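Local coordinates for cocosin 1 acidic chain (Cocos nucifera, PDB 5WPW), which serves as a hexameric 11S seed storage globulin of the cupin family, a nutrient reservoir in coconut and a potential food allergen, at residues E47-L53 and G210-A215; A21-F27 and T41-E47. The protein carries 2 engineered substitutions. All coordinates share one frame; numbering follows the deposited sequence.

Contact 1 (E47-L53 and G210-A215); sequences EPRGLLL and GEIVRA
In the curled second sheet of the N-terminal cupin domain, L51 and V213 form an antiparallel hydrogen-bonded pair that joins strand 50-57 to the short strand 212-214. L51 N gives its hydrogen to V213 O at 2.8 Å, and V213 N returns one to L51 O at 3.0 Å. L53 N to E211 O and A215 N to R49 O (172°) continue the pairing. On the V213 face, L53 crosses the valine at about a right angle, its CD2 3.8 Å from V213 CG2; branched apolar side chains suit this buried face. On the other face L52 CD1 rests 3.8 Å from I212 CG1 and 3.4 Å from E211 OE1, while R44 (salt bridge) and T24 OG1 engage E211 OE2. A type II turn from E47 to G50 is closed by G50 N to E47 O, and a side chain on G50 would run into that oxygen. Bends at chi2 (84°) and chi3 (57°) curl R214 back to this turn, where NH1 makes a weak hydrogen bond to P48 O at 3.2 Å. Strand 124-127 flanks strand 50-57, I212 leans on strand 40-46, and N391 of a second subunit covers L51, V213 and A215.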
loop_
_atom_site.group_PDB
_atom_site.type_symbol
_atom_site.label_atom_id
_atom_site.label_comp_id
_atom_site.label_asym_id
_atom_site.label_seq_id
_atom_site.Cartn_x
_atom_site.Cartn_y
_atom_site.Cartn_z
ATOM N N GLU A 47 30.563 30.328 -4.535
ATOM C CA GLU A 47 31.597 30.932 -3.719
ATOM C C GLU A 47 31.062 31.200 -2.324
ATOM O O GLU A 47 29.845 31.243 -2.113
ATOM C CB GLU A 47 32.094 32.239 -4.341
ATOM C CG GLU A 47 32.418 32.164 -5.817
ATOM C CD GLU A 47 33.462 31.119 -6.118
ATOM O OE1 GLU A 47 33.461 30.609 -7.262
ATOM O OE2 GLU A 47 34.278 30.811 -5.217
ATOM N N PRO A 48 31.954 31.371 -1.353
ATOM C CA PRO A 48 31.514 31.784 -0.019
ATOM C C PRO A 48 30.669 33.049 -0.094
ATOM O O PRO A 48 30.897 33.925 -0.932
ATOM C CB PRO A 48 32.829 32.006 0.735
ATOM C CG PRO A 48 33.794 31.101 0.051
ATOM C CD PRO A 48 33.399 31.068 -1.393
ATOM N N ARG A 49 29.635 33.095 0.751
ATOM C CA ARG A 49 28.648 34.168 0.833
ATOM C C ARG A 49 27.772 34.267 -0.416
ATOM O O ARG A 49 27.040 35.256 -0.580
ATOM C CB ARG A 49 29.321 35.522 1.141
ATOM C CG ARG A 49 29.477 35.793 2.653
ATOM C CD ARG A 49 30.091 34.614 3.394
ATOM N NE ARG A 49 30.318 34.896 4.811
ATOM C CZ ARG A 49 30.574 33.968 5.733
ATOM N NH1 ARG A 49 30.630 32.682 5.395
ATOM N NH2 ARG A 49 30.768 34.326 6.997
ATOM N N GLY A 50 27.795 33.256 -1.283
ATOM C CA GLY A 50 26.924 33.212 -2.444
ATOM C C GLY A 50 25.611 32.511 -2.126
ATOM O O GLY A 50 25.586 31.480 -1.461
ATOM N N LEU A 51 24.525 33.092 -2.626
ATOM C CA LEU A 51 23.164 32.592 -2.460
ATOM C C LEU A 51 22.635 32.154 -3.820
ATOM O O LEU A 51 22.605 32.952 -4.763
ATOM C CB LEU A 51 22.267 33.677 -1.846
ATOM C CG LEU A 51 20.748 33.495 -1.893
ATOM C CD1 LEU A 51 20.327 32.422 -0.877
ATOM C CD2 LEU A 51 20.074 34.819 -1.613
ATOM N N LEU A 52 22.252 30.877 -3.936
ATOM C CA LEU A 52 21.470 30.419 -5.082
ATOM C C LEU A 52 20.019 30.851 -4.902
ATOM O O LEU A 52 19.351 30.409 -3.955
ATOM C CB LEU A 52 21.556 28.901 -5.222
ATOM C CG LEU A 52 20.840 28.237 -6.397
ATOM C CD1 LEU A 52 21.428 28.690 -7.722
ATOM C CD2 LEU A 52 20.964 26.736 -6.235
ATOM N N LEU A 53 19.526 31.687 -5.823
ATOM C CA LEU A 53 18.204 32.279 -5.691
ATOM C C LEU A 53 17.105 31.220 -5.751
ATOM O O LEU A 53 17.257 30.192 -6.415
ATOM C CB LEU A 53 17.966 33.303 -6.800
ATOM C CG LEU A 53 19.049 34.381 -6.816
ATOM C CD1 LEU A 53 18.832 35.301 -7.979
ATOM C CD2 LEU A 53 19.041 35.084 -5.470
ATOM N N GLY A 210 22.813 37.143 -12.180
ATOM C CA GLY A 210 22.599 35.720 -12.429
ATOM C C GLY A 210 21.908 35.048 -11.249
ATOM O O GLY A 210 21.333 35.713 -10.373
ATOM N N GLU A 211 21.975 33.708 -11.213
ATOM C CA GLU A 211 21.235 32.948 -10.206
ATOM C C GLU A 211 22.053 32.614 -8.959
ATOM O O GLU A 211 21.509 32.037 -8.011
ATOM C CB GLU A 211 20.677 31.658 -10.824
ATOM C CG GLU A 211 21.736 30.723 -11.311
ATOM C CD GLU A 211 21.223 29.296 -11.448
ATOM O OE1 GLU A 211 20.163 28.970 -10.858
ATOM O OE2 GLU A 211 21.897 28.498 -12.135
ATOM N N ILE A 212 23.334 32.963 -8.918
ATOM C CA ILE A 212 24.129 32.873 -7.705
ATOM C C ILE A 212 24.663 34.274 -7.429
ATOM O O ILE A 212 25.486 34.781 -8.196
ATOM C CB ILE A 212 25.275 31.867 -7.828
ATOM C CG1 ILE A 212 24.744 30.514 -8.326
ATOM C CG2 ILE A 212 25.985 31.743 -6.498
ATOM C CD1 ILE A 212 25.850 29.575 -8.828
ATOM N N VAL A 213 24.190 34.896 -6.348
ATOM C CA VAL A 213 24.458 36.304 -6.053
ATOM C C VAL A 213 25.212 36.427 -4.735
ATOM O O VAL A 213 25.140 35.545 -3.872
ATOM C CB VAL A 213 23.145 37.125 -6.026
ATOM C CG1 VAL A 213 22.324 36.809 -7.251
ATOM C CG2 VAL A 213 22.340 36.889 -4.717
ATOM N N ARG A 214 25.946 37.535 -4.575
ATOM C CA ARG A 214 26.757 37.741 -3.382
ATOM C C ARG A 214 25.926 38.418 -2.298
ATOM O O ARG A 214 25.264 39.431 -2.553
ATOM C CB ARG A 214 27.999 38.580 -3.713
ATOM C CG ARG A 214 29.081 38.612 -2.624
ATOM C CD ARG A 214 30.054 37.401 -2.660
ATOM N NE ARG A 214 30.756 37.236 -3.940
ATOM C CZ ARG A 214 31.799 36.427 -4.142
ATOM N NH1 ARG A 214 32.296 35.698 -3.139
ATOM N NH2 ARG A 214 32.352 36.351 -5.350
ATOM N N ALA A 215 25.932 37.842 -1.101
ATOM C CA ALA A 215 25.400 38.513 0.085
ATOM C C ALA A 215 26.594 39.138 0.805
ATOM O O ALA A 215 27.327 38.448 1.514
ATOM C CB ALA A 215 24.648 37.544 0.991
HETATM O O HOH W 1 18.370 29.251 -9.099
#

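Contact 2 (A21-F27 and T41-E47); sequences AGVTDYF and TIRRVIE
With CG anti to the backbone N (chi1 -177°) and a bend at chi3 (-66°), R43 swings its guanidinium over to D25, whose CG stands anti to its carbonyl carbon (chi1 -59°). R43 NH1 reaches D25 OD2 at 3.4 Å, a weak hydrogen bond within a salt bridge: the carboxylate oxygen comes in at the guanidinium edge, although the two planes are almost perpendicular. Long arginine and short aspartate suit a partly exposed face, which V23 and V45 share, lying side by side with CG2 of V23 4.1 Å from CB of V45. Between the two strands, paired backbone bonds join V23 to V45 and D25 to R43; V45 N to V23 O is 2.8 Å. On the opposite face R44 runs beside T24, CG 3.3 Å from T24 OG1; E211 takes both polar ends, R44 through a salt bridge and T24 OG1 through a hydrogen bond. Y26 CD2 lies 3.8 Å from I42 CG2 there. G22 suits its place because a side chain would collide with V45 O. At the far end F27 CD1 meets T41 CG2 at 3.5 Å. Strands 15-19 and 134-140 flank the pair, making it part of the antiparallel sheet typical of the cupin beta-barrel.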
loop_
_atom_site.group_PDB
_atom_site.type_symbol
_atom_site.label_atom_id
_atom_site.label_comp_id
_atom_site.label_asym_id
_atom_site.label_seq_id
_atom_site.Cartn_x
_atom_site.Cartn_y
_atom_site.Cartn_z
ATOM N N ALA A 21 28.439 35.268 -7.829
ATOM C CA ALA A 21 29.057 34.553 -6.714
ATOM C C ALA A 21 29.188 33.055 -6.982
ATOM O O ALA A 21 29.183 32.254 -6.045
ATOM C CB ALA A 21 28.279 34.789 -5.421
ATOM N N GLY A 22 29.305 32.670 -8.247
ATOM C CA GLY A 22 29.504 31.276 -8.583
ATOM C C GLY A 22 29.307 31.052 -10.068
ATOM O O GLY A 22 29.104 32.000 -10.833
ATOM N N VAL A 23 29.401 29.772 -10.461
ATOM C CA VAL A 23 29.235 29.320 -11.839
ATOM C C VAL A 23 28.403 28.037 -11.868
ATOM O O VAL A 23 28.447 27.212 -10.943
ATOM C CB VAL A 23 30.581 29.057 -12.569
ATOM C CG1 VAL A 23 31.592 30.159 -12.293
ATOM C CG2 VAL A 23 31.147 27.703 -12.206
ATOM N N THR A 24 27.659 27.871 -12.962
ATOM C CA THR A 24 26.837 26.689 -13.222
ATOM C C THR A 24 27.297 26.041 -14.519
ATOM O O THR A 24 27.250 26.676 -15.578
ATOM C CB THR A 24 25.352 27.060 -13.320
ATOM O OG1 THR A 24 24.958 27.792 -12.149
ATOM C CG2 THR A 24 24.497 25.805 -13.438
ATOM N N ASP A 25 27.735 24.785 -14.437
ATOM C CA ASP A 25 28.184 24.016 -15.590
ATOM C C ASP A 25 27.058 23.088 -16.011
ATOM O O ASP A 25 26.507 22.376 -15.172
ATOM C CB ASP A 25 29.425 23.191 -15.251
ATOM C CG ASP A 25 30.566 24.034 -14.782
ATOM O OD1 ASP A 25 30.614 25.212 -15.208
ATOM O OD2 ASP A 25 31.385 23.554 -13.975
ATOM N N TYR A 26 26.700 23.105 -17.286
ATOM C CA TYR A 26 25.623 22.250 -17.776
ATOM C C TYR A 26 26.201 21.135 -18.645
ATOM O O TYR A 26 26.901 21.408 -19.627
ATOM C CB TYR A 26 24.580 23.056 -18.555
ATOM C CG TYR A 26 23.924 24.194 -17.788
ATOM C CD1 TYR A 26 24.582 25.411 -17.617
ATOM C CD2 TYR A 26 22.637 24.069 -17.262
ATOM C CE1 TYR A 26 23.987 26.465 -16.931
ATOM C CE2 TYR A 26 22.026 25.123 -16.570
ATOM C CZ TYR A 26 22.713 26.321 -16.409
ATOM O OH TYR A 26 22.145 27.394 -15.731
ATOM N N PHE A 27 25.910 19.884 -18.289
ATOM C CA PHE A 27 26.118 18.805 -19.248
ATOM C C PHE A 27 25.005 18.847 -20.286
ATOM O O PHE A 27 23.930 19.397 -20.045
ATOM C CB PHE A 27 26.151 17.439 -18.561
ATOM C CG PHE A 27 27.265 17.268 -17.559
ATOM C CD1 PHE A 27 27.211 17.887 -16.326
ATOM C CD2 PHE A 27 28.353 16.439 -17.844
ATOM C CE1 PHE A 27 28.227 17.714 -15.401
ATOM C CE2 PHE A 27 29.366 16.257 -16.927
ATOM C CZ PHE A 27 29.301 16.903 -15.699
ATOM N N THR A 41 21.952 16.852 -16.140
ATOM C CA THR A 41 22.912 16.994 -15.052
ATOM C C THR A 41 23.491 18.402 -15.080
ATOM O O THR A 41 23.709 18.976 -16.157
ATOM C CB THR A 41 24.057 15.959 -15.143
ATOM O OG1 THR A 41 23.538 14.630 -14.975
ATOM C CG2 THR A 41 25.096 16.194 -14.052
ATOM N N ILE A 42 23.682 18.978 -13.904
ATOM C CA ILE A 42 24.331 20.274 -13.787
ATOM C C ILE A 42 25.298 20.220 -12.618
ATOM O O ILE A 42 25.084 19.507 -11.631
ATOM C CB ILE A 42 23.324 21.438 -13.619
ATOM C CG1 ILE A 42 22.771 21.496 -12.203
ATOM C CG2 ILE A 42 22.189 21.347 -14.622
ATOM C CD1 ILE A 42 21.633 22.506 -12.046
ATOM N N ARG A 43 26.395 20.952 -12.752
ATOM C CA ARG A 43 27.336 21.164 -11.668
ATOM C C ARG A 43 27.345 22.648 -11.328
ATOM O O ARG A 43 27.387 23.491 -12.224
ATOM C CB ARG A 43 28.756 20.706 -12.043
ATOM C CG ARG A 43 29.747 20.863 -10.886
ATOM C CD ARG A 43 31.196 20.866 -11.358
ATOM N NE ARG A 43 31.569 19.571 -11.908
ATOM C CZ ARG A 43 32.315 19.409 -12.993
ATOM N NH1 ARG A 43 32.768 20.471 -13.642
ATOM N NH2 ARG A 43 32.590 18.184 -13.439
ATOM N N ARG A 44 27.300 22.961 -10.041
ATOM C CA ARG A 44 27.366 24.339 -9.573
ATOM C C ARG A 44 28.526 24.538 -8.614
ATOM O O ARG A 44 28.806 23.681 -7.766
ATOM C CB ARG A 44 26.089 24.751 -8.865
ATOM C CG ARG A 44 25.177 25.534 -9.698
ATOM C CD ARG A 44 24.140 26.151 -8.825
ATOM N NE ARG A 44 22.875 25.448 -8.930
ATOM C CZ ARG A 44 21.996 25.656 -9.900
ATOM N NH1 ARG A 44 20.864 24.977 -9.922
ATOM N NH2 ARG A 44 22.254 26.547 -10.843
ATOM N N VAL A 45 29.180 25.693 -8.726
ATOM C CA VAL A 45 30.147 26.143 -7.736
ATOM C C VAL A 45 29.619 27.442 -7.149
ATOM O O VAL A 45 29.311 28.380 -7.891
ATOM C CB VAL A 45 31.548 26.342 -8.343
ATOM C CG1 VAL A 45 32.454 27.000 -7.327
ATOM C CG2 VAL A 45 32.129 25.024 -8.742
ATOM N N ILE A 46 29.500 27.488 -5.827
ATOM C CA ILE A 46 28.930 28.625 -5.117
ATOM C C ILE A 46 30.016 29.153 -4.194
ATOM O O ILE A 46 30.354 28.513 -3.188
ATOM C CB ILE A 46 27.664 28.248 -4.323
ATOM C CG1 ILE A 46 26.583 27.675 -5.240
ATOM C CG2 ILE A 46 27.114 29.442 -3.564
ATOM C CD1 ILE A 46 25.396 27.123 -4.465
ATOM N N GLU A 47 30.563 30.328 -4.535
ATOM C CA GLU A 47 31.597 30.932 -3.719
ATOM C C GLU A 47 31.062 31.200 -2.324
ATOM O O GLU A 47 29.845 31.243 -2.113
ATOM C CB GLU A 47 32.094 32.239 -4.341
ATOM C CG GLU A 47 32.418 32.164 -5.817
ATOM C CD GLU A 47 33.462 31.119 -6.118
ATOM O OE1 GLU A 47 33.461 30.609 -7.262
ATOM O OE2 GLU A 47 34.278 30.811 -5.217
#

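Overall arrangement
From the N terminus, the chain runs out along A21-F27, passes helix 32-37 and returns along T41-E47, so contact 2 closes the short connection, 13 residues long, between two neighbouring strands. It then turns directly, through the shared E47, into strand 50-57, where contact 1 opens; this closes only 157 residues later, when G210-A215 comes back after most of the N-terminal cupin domain. The two contacts are therefore in series, neither nested nor crossed, with centres about 11 Å apart. They belong to the two different sheets of that domain. A salt bridge from E211 to R44, a probable backbone hydrogen bond from A21 to I212, and packing of L52 on R44 tie those sheets together.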